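Local structure of DNA excision repair protein ERCC-6-like (Homo sapiens, 5JNO) at residues E30-K33 and L34-A38. The protein is an ATP-dependent DNA translocase that senses tension on catenated DNA and stays associated with the stretched strands until they are resolved in anaphase. Sequence-based numbering, arbitrary orientation.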
ATOM      1  N   GLU B  30     -19.910   1.756 -11.625  1.00 62.39           N
ATOM      2  CA  GLU B  30     -18.909   2.735 -11.224  1.00 66.73           C
ATOM      3  C   GLU B  30     -17.786   2.060 -10.428  1.00 60.99           C
ATOM      4  O   GLU B  30     -16.606   2.308 -10.679  1.00 64.44           O
ATOM      5  CB  GLU B  30     -19.564   3.839 -10.383  1.00 70.82           C
ATOM      6  CG  GLU B  30     -18.623   4.953  -9.898  1.00 73.24           C
ATOM      7  CD  GLU B  30     -18.184   5.912 -10.993  1.00 75.21           C
ATOM      8  OE1 GLU B  30     -18.663   5.809 -12.145  1.00 73.36           O
ATOM      9  OE2 GLU B  30     -17.354   6.793 -10.679  1.00 79.85           O
ATOM     10  N   ALA B  31     -18.167   1.206  -9.481  1.00 56.47           N
ATOM     11  CA  ALA B  31     -17.204   0.428  -8.705  1.00 56.09           C
ATOM     12  C   ALA B  31     -16.235  -0.362  -9.600  1.00 57.11           C
ATOM     13  O   ALA B  31     -15.010  -0.355  -9.369  1.00 52.08           O
ATOM     14  CB  ALA B  31     -17.938  -0.505  -7.760  1.00 54.71           C
ATOM     15  N   PHE B  32     -16.793  -1.022 -10.618  1.00 53.19           N
ATOM     16  CA  PHE B  32     -16.029  -1.858 -11.543  1.00 54.39           C
ATOM     17  C   PHE B  32     -15.051  -1.001 -12.308  1.00 57.48           C
ATOM     18  O   PHE B  32     -13.877  -1.357 -12.416  1.00 63.30           O
ATOM     19  CB  PHE B  32     -16.964  -2.627 -12.516  1.00 57.66           C
ATOM     20  CG  PHE B  32     -16.241  -3.489 -13.533  1.00 57.92           C
ATOM     21  CD1 PHE B  32     -15.859  -2.968 -14.764  1.00 63.22           C
ATOM     22  CD2 PHE B  32     -15.976  -4.823 -13.280  1.00 59.44           C
ATOM     23  CE1 PHE B  32     -15.216  -3.757 -15.717  1.00 67.35           C
ATOM     24  CE2 PHE B  32     -15.322  -5.617 -14.220  1.00 63.00           C
ATOM     25  CZ  PHE B  32     -14.943  -5.086 -15.440  1.00 67.19           C
ATOM     26  N   LYS B  33     -15.530   0.117 -12.845  1.00 59.13           N
ATOM     27  CA  LYS B  33     -14.669   1.054 -13.539  1.00 65.16           C
ATOM     28  C   LYS B  33     -13.529   1.533 -12.601  1.00 61.16           C
ATOM     29  O   LYS B  33     -12.366   1.492 -12.988  1.00 58.54           O
ATOM     30  CB  LYS B  33     -15.484   2.242 -14.029  1.00 74.20           C
ATOM     31  CG  LYS B  33     -14.684   3.329 -14.735  1.00 83.44           C
ATOM     32  CD  LYS B  33     -15.550   4.565 -14.981  1.00 93.30           C
ATOM     33  CE  LYS B  33     -14.741   5.855 -14.953  1.00 95.97           C
ATOM     34  NZ  LYS B  33     -15.645   7.009 -14.723  1.00101.28           N
ATOM     35  N   LEU B  34     -13.875   1.960 -11.389  1.00 56.73           N
ATOM     36  CA  LEU B  34     -12.876   2.512 -10.445  1.00 58.00           C
ATOM     37  C   LEU B  34     -11.853   1.479  -9.936  1.00 56.64           C
ATOM     38  O   LEU B  34     -10.634   1.728 -10.006  1.00 55.02           O
ATOM     39  CB  LEU B  34     -13.556   3.201  -9.266  1.00 57.48           C
ATOM     40  CG  LEU B  34     -14.342   4.462  -9.620  1.00 60.02           C
ATOM     41  CD1 LEU B  34     -15.175   4.891  -8.423  1.00 63.30           C
ATOM     42  CD2 LEU B  34     -13.429   5.594 -10.063  1.00 63.39           C
ATOM     43  N   PHE B  35     -12.323   0.320  -9.466  1.00 52.29           N
ATOM     44  CA  PHE B  35     -11.406  -0.773  -9.152  1.00 51.70           C
ATOM     45  C   PHE B  35     -10.463  -1.102 -10.309  1.00 56.10           C
ATOM     46  O   PHE B  35      -9.313  -1.434 -10.074  1.00 59.03           O
ATOM     47  CB  PHE B  35     -12.121  -2.045  -8.694  1.00 51.63           C
ATOM     48  CG  PHE B  35     -12.657  -1.977  -7.287  1.00 52.30           C
ATOM     49  CD1 PHE B  35     -11.818  -1.658  -6.201  1.00 52.97           C
ATOM     50  CD2 PHE B  35     -13.996  -2.294  -7.017  1.00 51.86           C
ATOM     51  CE1 PHE B  35     -12.327  -1.617  -4.897  1.00 53.09           C
ATOM     52  CE2 PHE B  35     -14.508  -2.251  -5.716  1.00 51.31           C
ATOM     53  CZ  PHE B  35     -13.677  -1.915  -4.657  1.00 54.50           C
ATOM     54  N   ASN B  36     -10.923  -1.012 -11.549  1.00 54.75           N
ATOM     55  CA  ASN B  36     -10.033  -1.284 -12.682  1.00 56.31           C
ATOM     56  C   ASN B  36      -8.968  -0.247 -12.906  1.00 54.71           C
ATOM     57  O   ASN B  36      -7.865  -0.593 -13.303  1.00 57.13           O
ATOM     58  CB  ASN B  36     -10.830  -1.464 -13.973  1.00 60.95           C
ATOM     59  CG  ASN B  36     -11.287  -2.883 -14.143  1.00 62.93           C
ATOM     60  OD1 ASN B  36     -10.467  -3.774 -14.372  1.00 62.80           O
ATOM     61  ND2 ASN B  36     -12.577  -3.116 -13.986  1.00 64.32           N
ATOM     62  N   LEU B  37      -9.318   1.018 -12.707  1.00 53.81           N
ATOM     63  CA  LEU B  37      -8.349   2.111 -12.784  1.00 57.53           C
ATOM     64  C   LEU B  37      -7.277   1.981 -11.672  1.00 54.96           C
ATOM     65  O   LEU B  37      -6.095   2.243 -11.910  1.00 57.70           O
ATOM     66  CB  LEU B  37      -9.056   3.466 -12.696  1.00 57.36           C
ATOM     67  CG  LEU B  37      -9.968   3.786 -13.874  1.00 60.55           C
ATOM     68  CD1 LEU B  37     -10.858   4.979 -13.564  1.00 61.55           C
ATOM     69  CD2 LEU B  37      -9.160   4.027 -15.140  1.00 62.86           C
ATOM     70  N   ALA B  38      -7.700   1.535 -10.490  1.00 53.36           N
ATOM     71  CA  ALA B  38      -6.785   1.149  -9.411  1.00 52.13           C
ATOM     72  C   ALA B  38      -5.853  -0.022  -9.772  1.00 54.63           C
ATOM     73  O   ALA B  38      -4.634   0.057  -9.587  1.00 55.36           O
ATOM     74  CB  ALA B  38      -7.572   0.823  -8.152  1.00 51.37           C
TER
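In the second helix of the N-terminal TPR repeat, residues 28-41, Phe-32 and Asn-36 meet one turn apart through an amide that serves both a ring and a backbone carbonyl. Asn-36 ND2 packs over the centre of one face of the Phe-32 ring, 3.2 Å above its plane, with the ring and amide planes turned 63° apart. Phe-32 CG, anti to the backbone N and beside the carbonyl carbon (chi1 178°), holds the ring out from the helix, and the Asn-36 amide folds back over it. The same ND2 donates to Phe-32 O at 2.7 Å, a bent bond (141° at the hydrogen) that arrives well above the carbonyl plane. Asn-36 N reaches this oxygen from the opposite face at 3.1 Å, so the acceptor is gripped twice by one residue.

On another side of the helix, Leu-34 N and Phe-35 N make straighter bonds to Glu-30 O and Ala-31 O. The Glu-30 chain bends at its second torsion, bringing OE2 to 3.7 Å from Leu-34 CD1, while Ala-31 CB lies 4.4 Å from Phe-35 CE2. Ala-31, Leu-34 and Phe-35 also pack on helix 6-25, the antiparallel partner in the TPR hairpin. The Phe-32/Asn-36 pair lies on a more exposed part of the helix, where Phe-32 also touches Lys-53; there the ND2 bond to Phe-32 O and the ring packed beneath ND2 should together restrict rotation of the Asn-36 amide.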